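Local coordinates for DNA translocase coupling protein (PDB 6O1W) that probably binds DNA and ATP as an FtsK/SpoIIIE-type P-loop ATPase, coupling nucleotide turnover to DNA transfer during plasmid conjugation, at residues V114-F118 against S119-K123; D304-A307 against S308-L312; D319-V323 against K324-L328. All blocks are in the same frame, centred on the assembly; numbering follows the deposited sequence.

Interaction 1. Residues V114-F118 against S119-K123. With BGC (beta-D-glucopyranose), chain C.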
ATOM      1  N   VAL A 114       1.274   5.677   7.590  1.00 32.26           N
ATOM      2  CA  VAL A 114       0.211   5.314   6.639  1.00 32.60           C
ATOM      3  C   VAL A 114      -1.010   4.599   7.284  1.00 35.16           C
ATOM      4  O   VAL A 114      -2.039   4.464   6.629  1.00 33.60           O
ATOM      5  CB  VAL A 114       0.746   4.537   5.416  1.00 36.26           C
ATOM      6  CG1 VAL A 114       1.659   5.438   4.586  1.00 36.82           C
ATOM      7  CG2 VAL A 114       1.476   3.272   5.833  1.00 35.49           C
ATOM      8  N   GLY A 115      -0.893   4.194   8.541  1.00 31.27           N
ATOM      9  CA  GLY A 115      -1.976   3.533   9.244  1.00 31.72           C
ATOM     10  C   GLY A 115      -1.540   2.646  10.387  1.00 36.52           C
ATOM     11  O   GLY A 115      -0.406   2.746  10.857  1.00 34.67           O
ATOM     12  N   GLN A 116      -2.439   1.750  10.819  1.00 34.22           N
ATOM     13  CA  GLN A 116      -2.224   0.893  11.987  1.00 34.23           C
ATOM     14  C   GLN A 116      -2.095  -0.571  11.705  1.00 37.37           C
ATOM     15  O   GLN A 116      -2.955  -1.133  11.037  1.00 36.04           O
ATOM     16  CB  GLN A 116      -3.384   1.087  12.990  1.00 35.64           C
ATOM     17  CG  GLN A 116      -2.991   0.742  14.421  1.00 49.90           C
ATOM     18  CD  GLN A 116      -4.099   0.993  15.409  1.00 54.09           C
ATOM     19  OE1 GLN A 116      -4.721   2.051  15.444  1.00 44.07           O
ATOM     20  NE2 GLN A 116      -4.344   0.025  16.258  1.00 47.55           N
ATOM     21  N   THR A 117      -1.072  -1.209  12.311  1.00 34.90           N
ATOM     22  CA  THR A 117      -0.847  -2.650  12.243  1.00 35.80           C
ATOM     23  C   THR A 117      -1.129  -3.253  13.659  1.00 41.90           C
ATOM     24  O   THR A 117      -1.713  -2.563  14.494  1.00 41.09           O
ATOM     25  CB  THR A 117       0.516  -3.000  11.587  1.00 39.78           C
ATOM     26  OG1 THR A 117       0.505  -4.392  11.236  1.00 37.10           O
ATOM     27  CG2 THR A 117       1.714  -2.694  12.484  1.00 37.80           C
ATOM     28  N   PHE A 118      -0.780  -4.530  13.896  1.00 40.16           N
ATOM     29  CA  PHE A 118      -1.038  -5.242  15.166  1.00 40.10           C
ATOM     30  C   PHE A 118      -0.324  -4.626  16.369  1.00 48.69           C
ATOM     31  O   PHE A 118      -0.954  -4.434  17.406  1.00 48.56           O
ATOM     32  CB  PHE A 118      -0.720  -6.745  15.041  1.00 40.23           C
ATOM     33  CG  PHE A 118      -1.415  -7.380  13.859  1.00 39.50           C
ATOM     34  CD1 PHE A 118      -2.767  -7.695  13.916  1.00 40.35           C
ATOM     35  CD2 PHE A 118      -0.738  -7.587  12.663  1.00 40.05           C
ATOM     36  CE1 PHE A 118      -3.426  -8.245  12.806  1.00 40.14           C
ATOM     37  CE2 PHE A 118      -1.404  -8.109  11.544  1.00 42.15           C
ATOM     38  CZ  PHE A 118      -2.741  -8.447  11.629  1.00 39.00           C
ATOM     39  N   SER A 119       0.978  -4.314  16.218  1.00 48.02           N
ATOM     40  CA  SER A 119       1.809  -3.683  17.235  1.00 48.95           C
ATOM     41  C   SER A 119       2.316  -2.371  16.649  1.00 53.70           C
ATOM     42  O   SER A 119       3.296  -2.374  15.896  1.00 55.39           O
ATOM     43  CB  SER A 119       2.995  -4.576  17.598  1.00 53.40           C
ATOM     44  OG  SER A 119       2.590  -5.848  18.073  1.00 66.43           O
ATOM     45  N   GLY A 120       1.608  -1.283  16.941  1.00 47.89           N
ATOM     46  CA  GLY A 120       1.967   0.063  16.493  1.00 45.74           C
ATOM     47  C   GLY A 120       1.497   0.469  15.112  1.00 46.46           C
ATOM     48  O   GLY A 120       0.742  -0.253  14.451  1.00 46.21           O
ATOM     49  N   ASN A 121       1.964   1.643  14.670  1.00 39.51           N
ATOM     50  CA  ASN A 121       1.629   2.222  13.376  1.00 37.84           C
ATOM     51  C   ASN A 121       2.691   1.934  12.332  1.00 39.72           C
ATOM     52  O   ASN A 121       3.842   1.628  12.667  1.00 39.95           O
ATOM     53  CB  ASN A 121       1.428   3.729  13.508  1.00 37.01           C
ATOM     54  CG  ASN A 121       0.214   4.100  14.319  1.00 58.62           C
ATOM     55  OD1 ASN A 121      -0.836   3.446  14.280  1.00 51.66           O
ATOM     56  ND2 ASN A 121       0.330   5.167  15.071  1.00 57.50           N
ATOM     57  N   ILE A 122       2.302   2.005  11.066  1.00 32.93           N
ATOM     58  CA  ILE A 122       3.247   1.781   9.994  1.00 32.90           C
ATOM     59  C   ILE A 122       3.871   3.130   9.655  1.00 35.53           C
ATOM     60  O   ILE A 122       3.144   4.048   9.286  1.00 33.64           O
ATOM     61  CB  ILE A 122       2.551   1.126   8.763  1.00 36.14           C
ATOM     62  CG1 ILE A 122       1.960  -0.262   9.110  1.00 36.52           C
ATOM     63  CG2 ILE A 122       3.487   1.086   7.540  1.00 35.96           C
ATOM     64  CD1 ILE A 122       2.867  -1.439   9.130  1.00 43.38           C
ATOM     65  N   LYS A 123       5.209   3.240   9.786  1.00 33.33           N
ATOM     66  CA  LYS A 123       5.969   4.466   9.463  1.00 33.32           C
ATOM     67  C   LYS A 123       6.902   4.193   8.308  1.00 35.71           C
ATOM     68  O   LYS A 123       7.442   3.087   8.195  1.00 34.85           O
ATOM     69  CB  LYS A 123       6.769   4.992  10.671  1.00 35.51           C
ATOM     70  CG  LYS A 123       5.893   5.386  11.866  1.00 44.90           C
ATOM     71  CD  LYS A 123       6.665   6.052  12.975  1.00 52.87           C
ATOM     72  CE  LYS A 123       5.818   6.143  14.218  1.00 73.26           C
ATOM     73  NZ  LYS A 123       6.601   6.624  15.388  1.00 89.90           N
TER
HETATM   74  C2  BGC C 501       7.047  -2.376   9.876  1.00 78.46           C
HETATM   75  C3  BGC C 501       6.327  -1.946  11.147  1.00 79.89           C
HETATM   76  C4  BGC C 501       7.128  -0.859  11.851  1.00 82.80           C
HETATM   77  C5  BGC C 501       7.096   0.400  10.993  1.00 78.12           C
HETATM   78  C6  BGC C 501       8.218   1.381  11.280  1.00 79.17           C
HETATM   79  C1  BGC C 501       7.699  -1.183   9.165  1.00 78.19           C
HETATM   80  O1  BGC C 501       9.073  -1.243   9.334  1.00 78.79           O
HETATM   81  O2  BGC C 501       6.156  -3.041   8.987  1.00 75.14           O
HETATM   82  O3  BGC C 501       6.134  -3.063  12.010  1.00 81.24           O
HETATM   83  O4  BGC C 501       6.592  -0.573  13.143  1.00 85.02           O
HETATM   84  O5  BGC C 501       7.129   0.073   9.587  1.00 79.01           O
HETATM   85  O6  BGC C 501       9.485   0.982  10.763  1.00 75.56           O
HETATM   86  O   HOH W   1      -3.262   4.301  15.203  1.00 64.50           O
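V114 and I122 meet near the open end of a tight reversal of the chain, through a backbone bond and a methyl contact, and their backbones show how a hairpin settles its polar groups from the strands up to the bend. V114 N donates to I122 O at 3.0 Å. I122 N in turn reaches G115 O at 2.8 Å, so that both the amide and the carbonyl of I122 are satisfied by the partner strand. Closer to the bend, T117 N is taken up by G120 O at 3.0 Å, which closes the turn through F118 and S119.

The side chains of Q116 and N121, a non-hydrogen-bonded antiparallel pair, stand on one face of the sheet with their amide planes 61° apart. They do not bond directly: one water donates to both Q116 OE1 and N121 OD1, at 2.7 Å from each, and so spans the two carbonyl oxygens. T117 OG1, anti to its own N (chi1 -165°), donates to Q337 O of strand 334-340. This same rotation turns CG2 of T117 over G120 O and against I122 CD1.

On the face away from Q116 and N121, I122 CG2 is pressed tightly on V114 CG2 at 3.4 Å, while its CD1 lies 3.7 Å from T117 CB and also borders the glucose of chain C, whose pocket includes N121, I122 and K123. Together these features make a beta hairpin, strands 111-116 and 121-125, at the border of the large mixed sheet in the P-loop ATPase fold.

Interaction 2. Residues D304-A307 against S308-L312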
ATOM      1  N   ASP A 304      -7.333 -12.214  -7.738  1.00 49.56           N
ATOM      2  CA  ASP A 304      -6.423 -12.819  -8.711  1.00 49.33           C
ATOM      3  C   ASP A 304      -4.973 -12.875  -8.186  1.00 53.91           C
ATOM      4  O   ASP A 304      -4.389 -11.845  -7.832  1.00 53.99           O
ATOM      5  CB  ASP A 304      -6.506 -12.057 -10.052  1.00 51.00           C
ATOM      6  CG  ASP A 304      -5.725 -12.656 -11.220  1.00 65.72           C
ATOM      7  OD1 ASP A 304      -5.189 -13.785 -11.072  1.00 65.50           O
ATOM      8  OD2 ASP A 304      -5.649 -11.996 -12.287  1.00 75.07           O
ATOM      9  N   SER A 305      -4.394 -14.086  -8.191  1.00 51.04           N
ATOM     10  CA  SER A 305      -3.028 -14.410  -7.763  1.00 50.98           C
ATOM     11  C   SER A 305      -1.947 -13.655  -8.529  1.00 53.10           C
ATOM     12  O   SER A 305      -0.964 -13.245  -7.921  1.00 53.32           O
ATOM     13  CB  SER A 305      -2.772 -15.913  -7.873  1.00 55.66           C
ATOM     14  OG  SER A 305      -3.016 -16.559  -6.635  1.00 66.30           O
ATOM     15  N   LYS A 306      -2.108 -13.509  -9.856  1.00 48.61           N
ATOM     16  CA  LYS A 306      -1.164 -12.818 -10.748  1.00 47.59           C
ATOM     17  C   LYS A 306      -1.012 -11.318 -10.387  1.00 46.84           C
ATOM     18  O   LYS A 306       0.111 -10.816 -10.347  1.00 45.75           O
ATOM     19  CB  LYS A 306      -1.586 -13.001 -12.220  1.00 50.85           C
ATOM     20  CG  LYS A 306      -0.625 -12.387 -13.242  1.00 68.01           C
ATOM     21  CD  LYS A 306       0.223 -13.421 -13.962  1.00 78.27           C
ATOM     22  CE  LYS A 306       1.362 -12.795 -14.734  1.00 89.56           C
ATOM     23  NZ  LYS A 306       0.903 -12.098 -15.968  1.00 98.60           N
ATOM     24  N   ALA A 307      -2.138 -10.638 -10.102  1.00 41.60           N
ATOM     25  CA  ALA A 307      -2.226  -9.224  -9.713  1.00 40.37           C
ATOM     26  C   ALA A 307      -1.427  -8.961  -8.422  1.00 43.52           C
ATOM     27  O   ALA A 307      -0.708  -7.951  -8.332  1.00 42.85           O
ATOM     28  CB  ALA A 307      -3.690  -8.829  -9.528  1.00 40.73           C
ATOM     29  N   SER A 308      -1.555  -9.881  -7.426  1.00 38.16           N
ATOM     30  CA  SER A 308      -0.813  -9.813  -6.161  1.00 37.45           C
ATOM     31  C   SER A 308       0.696 -10.024  -6.417  1.00 40.81           C
ATOM     32  O   SER A 308       1.498  -9.335  -5.787  1.00 39.09           O
ATOM     33  CB  SER A 308      -1.309 -10.882  -5.185  1.00 39.74           C
ATOM     34  OG  SER A 308      -0.541 -10.875  -3.990  1.00 42.91           O
ATOM     35  N   GLU A 309       1.078 -11.017  -7.285  1.00 36.73           N
ATOM     36  CA  GLU A 309       2.487 -11.303  -7.627  1.00 36.99           C
ATOM     37  C   GLU A 309       3.161 -10.140  -8.342  1.00 40.98           C
ATOM     38  O   GLU A 309       4.337  -9.876  -8.104  1.00 39.82           O
ATOM     39  CB  GLU A 309       2.627 -12.574  -8.472  1.00 38.61           C
ATOM     40  CG  GLU A 309       2.632 -13.842  -7.638  1.00 54.47           C
ATOM     41  CD  GLU A 309       2.794 -15.142  -8.404  1.00 87.67           C
ATOM     42  OE1 GLU A 309       2.690 -15.128  -9.654  1.00 86.45           O
ATOM     43  OE2 GLU A 309       3.022 -16.182  -7.746  1.00 89.53           O
ATOM     44  N   ILE A 310       2.424  -9.434  -9.211  1.00 38.96           N
ATOM     45  CA  ILE A 310       2.983  -8.267  -9.908  1.00 38.77           C
ATOM     46  C   ILE A 310       3.373  -7.180  -8.873  1.00 41.54           C
ATOM     47  O   ILE A 310       4.470  -6.625  -8.960  1.00 42.05           O
ATOM     48  CB  ILE A 310       2.009  -7.736 -10.994  1.00 41.65           C
ATOM     49  CG1 ILE A 310       1.910  -8.731 -12.175  1.00 41.67           C
ATOM     50  CG2 ILE A 310       2.459  -6.351 -11.491  1.00 42.50           C
ATOM     51  CD1 ILE A 310       0.561  -8.743 -12.928  1.00 40.92           C
ATOM     52  N   VAL A 311       2.504  -6.928  -7.866  1.00 34.69           N
ATOM     53  CA  VAL A 311       2.740  -5.893  -6.849  1.00 32.55           C
ATOM     54  C   VAL A 311       3.765  -6.312  -5.789  1.00 37.95           C
ATOM     55  O   VAL A 311       4.711  -5.570  -5.527  1.00 38.01           O
ATOM     56  CB  VAL A 311       1.413  -5.438  -6.188  1.00 34.92           C
ATOM     57  CG1 VAL A 311       1.649  -4.405  -5.080  1.00 34.09           C
ATOM     58  CG2 VAL A 311       0.439  -4.896  -7.225  1.00 34.99           C
ATOM     59  N   LEU A 312       3.545  -7.486  -5.161  1.00 33.72           N
ATOM     60  CA  LEU A 312       4.259  -7.990  -3.987  1.00 32.52           C
ATOM     61  C   LEU A 312       5.246  -9.113  -4.193  1.00 38.42           C
ATOM     62  O   LEU A 312       5.974  -9.449  -3.243  1.00 39.09           O
ATOM     63  CB  LEU A 312       3.185  -8.513  -2.991  1.00 31.69           C
ATOM     64  CG  LEU A 312       2.145  -7.510  -2.503  1.00 34.70           C
ATOM     65  CD1 LEU A 312       1.038  -8.219  -1.750  1.00 34.40           C
ATOM     66  CD2 LEU A 312       2.779  -6.398  -1.628  1.00 33.02           C
TER
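K306 sends CG anti to its backbone N (chi1 -177°), and I310 holds CG1 anti to its carbonyl carbon (chi1 -70°) with CD1 swung on by a chi2 of 150°. These two settings bring the aliphatic parts together one helical turn apart: I310 CD1 touches K306 CG at 3.8 Å, the side chains crossing at a slant. The same methyl lies 3.3 Å from K306 O, so the isoleucine covers the carbonyl that its own amide uses.

D304 occupies the N-cap of helix 305-312, the short helix between strands 296-299 and 326-331 of the P-loop ATPase fold. Its OD1 accepts from K306 N at 3.3 Å, a weak capping bond that gives a first-turn amide a side-chain partner where the helix itself supplies no preceding carbonyl. The carboxylate would also be expected to suit the positive end of the helix dipole.

Between the two segments the i to i+4 ladder is weak at its first and last rungs, S308 N to D304 O and V311 N to A307 O, and firmer in the middle, where E309 N bonds to S305 O and I310 N reaches K306 O at 2.9 Å. V311 CG2 leans over the carbonyl of A307.

S308 OG donates to N314 O and accepts from A317 N, beyond the helix end. On the buried side V311 and L312 pack on C299 of strand 296-299, and V311 O accepts from R297 NH1.

Interaction 3. Residues D319-V323 against K324-L328. With BGC (beta-D-glucopyranose), chain D.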
ATOM      1  N   ASP A 319      -5.755 -13.096   0.161  1.00 36.38           N
ATOM      2  CA  ASP A 319      -6.131 -13.574   1.502  1.00 35.42           C
ATOM      3  C   ASP A 319      -6.769 -12.506   2.370  1.00 37.02           C
ATOM      4  O   ASP A 319      -7.286 -12.838   3.441  1.00 35.61           O
ATOM      5  CB  ASP A 319      -4.881 -14.057   2.268  1.00 37.04           C
ATOM      6  CG  ASP A 319      -3.944 -14.982   1.532  1.00 50.85           C
ATOM      7  OD1 ASP A 319      -4.426 -15.781   0.718  1.00 52.97           O
ATOM      8  OD2 ASP A 319      -2.721 -14.926   1.804  1.00 55.86           O
ATOM      9  N   LEU A 320      -6.595 -11.222   2.009  1.00 31.07           N
ATOM     10  CA  LEU A 320      -7.096 -10.142   2.855  1.00 30.41           C
ATOM     11  C   LEU A 320      -8.601 -10.240   3.134  1.00 36.09           C
ATOM     12  O   LEU A 320      -9.328 -10.595   2.219  1.00 33.67           O
ATOM     13  CB  LEU A 320      -6.808  -8.773   2.203  1.00 28.81           C
ATOM     14  CG  LEU A 320      -5.384  -8.194   2.359  1.00 29.87           C
ATOM     15  CD1 LEU A 320      -5.244  -6.923   1.510  1.00 27.19           C
ATOM     16  CD2 LEU A 320      -5.065  -7.894   3.828  1.00 27.53           C
ATOM     17  N   PRO A 321      -9.093  -9.852   4.337  1.00 36.52           N
ATOM     18  CA  PRO A 321     -10.544  -9.781   4.532  1.00 37.95           C
ATOM     19  C   PRO A 321     -11.104  -8.578   3.766  1.00 45.47           C
ATOM     20  O   PRO A 321     -10.381  -7.593   3.540  1.00 43.21           O
ATOM     21  CB  PRO A 321     -10.685  -9.565   6.041  1.00 39.54           C
ATOM     22  CG  PRO A 321      -9.455  -8.864   6.439  1.00 43.34           C
ATOM     23  CD  PRO A 321      -8.367  -9.369   5.533  1.00 38.58           C
ATOM     24  N   GLU A 322     -12.401  -8.649   3.397  1.00 44.36           N
ATOM     25  CA  GLU A 322     -13.115  -7.601   2.657  1.00 44.83           C
ATOM     26  C   GLU A 322     -13.526  -6.443   3.552  1.00 49.77           C
ATOM     27  O   GLU A 322     -14.712  -6.251   3.824  1.00 51.05           O
ATOM     28  CB  GLU A 322     -14.316  -8.188   1.900  1.00 46.32           C
ATOM     29  CG  GLU A 322     -13.905  -8.968   0.662  1.00 58.30           C
ATOM     30  CD  GLU A 322     -15.075  -9.590  -0.071  1.00 82.65           C
ATOM     31  OE1 GLU A 322     -15.340 -10.793   0.155  1.00 70.71           O
ATOM     32  OE2 GLU A 322     -15.736  -8.873  -0.858  1.00 77.12           O
ATOM     33  N   VAL A 323     -12.524  -5.672   4.008  1.00 44.12           N
ATOM     34  CA  VAL A 323     -12.659  -4.503   4.875  1.00 42.42           C
ATOM     35  C   VAL A 323     -12.121  -3.303   4.085  1.00 42.24           C
ATOM     36  O   VAL A 323     -10.998  -3.365   3.565  1.00 39.13           O
ATOM     37  CB  VAL A 323     -11.841  -4.706   6.187  1.00 45.80           C
ATOM     38  CG1 VAL A 323     -11.867  -3.464   7.079  1.00 44.65           C
ATOM     39  CG2 VAL A 323     -12.300  -5.940   6.952  1.00 45.47           C
ATOM     40  N   LYS A 324     -12.900  -2.215   4.012  1.00 36.52           N
ATOM     41  CA  LYS A 324     -12.449  -1.007   3.330  1.00 35.44           C
ATOM     42  C   LYS A 324     -11.270  -0.389   4.094  1.00 37.73           C
ATOM     43  O   LYS A 324     -11.324  -0.232   5.331  1.00 36.98           O
ATOM     44  CB  LYS A 324     -13.591   0.020   3.161  1.00 38.37           C
ATOM     45  CG  LYS A 324     -13.315   1.027   2.042  1.00 62.54           C
ATOM     46  CD  LYS A 324     -14.422   2.078   1.924  1.00 80.16           C
ATOM     47  CE  LYS A 324     -14.038   3.253   1.048  1.00 96.86           C
ATOM     48  NZ  LYS A 324     -12.949   4.079   1.644  1.00106.59           N
ATOM     49  N   GLY A 325     -10.219  -0.062   3.340  1.00 33.01           N
ATOM     50  CA  GLY A 325      -9.002   0.530   3.878  1.00 32.65           C
ATOM     51  C   GLY A 325      -8.027  -0.472   4.467  1.00 34.92           C
ATOM     52  O   GLY A 325      -7.021  -0.075   5.057  1.00 34.44           O
ATOM     53  N   ARG A 326      -8.293  -1.768   4.303  1.00 30.45           N
ATOM     54  CA  ARG A 326      -7.403  -2.822   4.799  1.00 29.61           C
ATOM     55  C   ARG A 326      -6.387  -3.170   3.702  1.00 33.73           C
ATOM     56  O   ARG A 326      -6.759  -3.450   2.563  1.00 33.87           O
ATOM     57  CB  ARG A 326      -8.206  -4.042   5.244  1.00 28.50           C
ATOM     58  CG  ARG A 326      -7.375  -5.110   5.949  1.00 30.64           C
ATOM     59  CD  ARG A 326      -6.743  -4.600   7.230  1.00 26.75           C
ATOM     60  NE  ARG A 326      -7.714  -4.179   8.249  1.00 30.82           N
ATOM     61  CZ  ARG A 326      -8.469  -5.003   8.976  1.00 46.32           C
ATOM     62  NH1 ARG A 326      -8.419  -6.314   8.774  1.00 29.96           N
ATOM     63  NH2 ARG A 326      -9.272  -4.522   9.915  1.00 37.22           N
ATOM     64  N   PHE A 327      -5.103  -3.096   4.026  1.00 29.47           N
ATOM     65  CA  PHE A 327      -4.072  -3.319   3.014  1.00 28.65           C
ATOM     66  C   PHE A 327      -2.974  -4.193   3.511  1.00 30.26           C
ATOM     67  O   PHE A 327      -2.859  -4.407   4.717  1.00 28.14           O
ATOM     68  CB  PHE A 327      -3.435  -1.936   2.657  1.00 30.00           C
ATOM     69  CG  PHE A 327      -4.246  -1.066   1.740  1.00 31.09           C
ATOM     70  CD1 PHE A 327      -5.260  -0.263   2.236  1.00 35.52           C
ATOM     71  CD2 PHE A 327      -4.022  -1.079   0.369  1.00 33.39           C
ATOM     72  CE1 PHE A 327      -6.057   0.489   1.370  1.00 37.47           C
ATOM     73  CE2 PHE A 327      -4.798  -0.304  -0.495  1.00 36.18           C
ATOM     74  CZ  PHE A 327      -5.822   0.458   0.005  1.00 35.49           C
ATOM     75  N   LEU A 328      -2.108  -4.618   2.570  1.00 27.92           N
ATOM     76  CA  LEU A 328      -0.810  -5.237   2.821  1.00 27.34           C
ATOM     77  C   LEU A 328       0.301  -4.192   2.604  1.00 28.13           C
ATOM     78  O   LEU A 328       0.290  -3.427   1.638  1.00 26.01           O
ATOM     79  CB  LEU A 328      -0.545  -6.448   1.925  1.00 27.62           C
ATOM     80  CG  LEU A 328      -1.497  -7.643   2.137  1.00 31.76           C
ATOM     81  CD1 LEU A 328      -1.249  -8.676   1.116  1.00 30.44           C
ATOM     82  CD2 LEU A 328      -1.333  -8.239   3.521  1.00 34.36           C
TER
HETATM   83  C2  BGC D 502      -2.470 -18.827   1.682  1.00 53.63           C
HETATM   84  C3  BGC D 502      -1.070 -18.312   2.008  1.00 52.14           C
HETATM   85  C4  BGC D 502      -0.912 -18.077   3.507  1.00 52.83           C
HETATM   86  C5  BGC D 502      -1.335 -19.320   4.288  1.00 51.38           C
HETATM   87  C6  BGC D 502      -1.352 -19.113   5.785  1.00 49.05           C
HETATM   88  C1  BGC D 502      -2.820 -20.031   2.550  1.00 54.67           C
HETATM   89  O1  BGC D 502      -4.141 -20.377   2.309  1.00 55.92           O
HETATM   90  O2  BGC D 502      -2.572 -19.213   0.316  1.00 57.08           O
HETATM   91  O3  BGC D 502      -0.837 -17.090   1.312  1.00 49.75           O
HETATM   92  O4  BGC D 502       0.429 -17.715   3.833  1.00 53.49           O
HETATM   93  O5  BGC D 502      -2.673 -19.687   3.923  1.00 52.79           O
HETATM   94  O6  BGC D 502      -2.378 -18.205   6.174  1.00 47.04           O
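R326 lays its guanidinium against V323 and P321: V323 CG1 lies over one face, 3.9 Å above the plane and offset toward the rim, while P321 CG approaches obliquely, 3.6 Å from R326 NH1. The proline ring and the arginine cross at about a right angle. Two bends put the group there, chi2 and chi3 both near 62°, folding the chain back after an extended start. The polar ends have partners outside: R326 NE donates to Q339 OE1, and R326 NH2 to P95 O. The F327 ring has G325 O at its edge, in plane, packs on F338 of the adjoining strand, and touches the predicted P-loop close to G141, an ATP-binding residue, though no ATP is bound here.

The reversal itself is a type II beta turn from V323 to R326, leading into strand 326-331 of the central mixed sheet. R326 N reaches V323 O at 3.2 Å, but the donor sits 46° out of the carbonyl plane, off the lone-pair direction. G325, at the third position of the turn, takes the positive phi (82°) expected there. Just before it, E322 is the centre of an inverse gamma turn, closed by a weak bond from V323 N to P321 O.

Further from the turn the contact becomes apolar. L320 and L328 slide past each other in opposite directions, CD2 meeting CD2 at 3.8 Å, and L320 CD1 rests 3.9 Å from R326 O. At the far end of the loop, D319 OD2 accepts from O3 of the chain D glucose at 2.9 Å; I42, E44, K318 and D37 also hydrogen-bond that sugar.

All three contacts are local and partly buried, yet they differ in kind: a hairpin, a helix start, and a turn into a strand. Interactions 1 and 3 reach the same mixed sheet, strands 111-116 and 326-331 lying on either side of strand 334-340; their centres are about 14 Å apart and they do not touch. Interaction 1 relies on strand-to-strand bonds and a bridging water, interaction 3 on a single turn bond, leucine packing and a guanidinium with V323 over one face. Interaction 2 is helical, with an exposed capped start and a buried end that meets interaction 3 where L312 CD1 packs on L328 CD1 at 3.7 Å. Glucose borders interactions 1 and 3, at separate pockets.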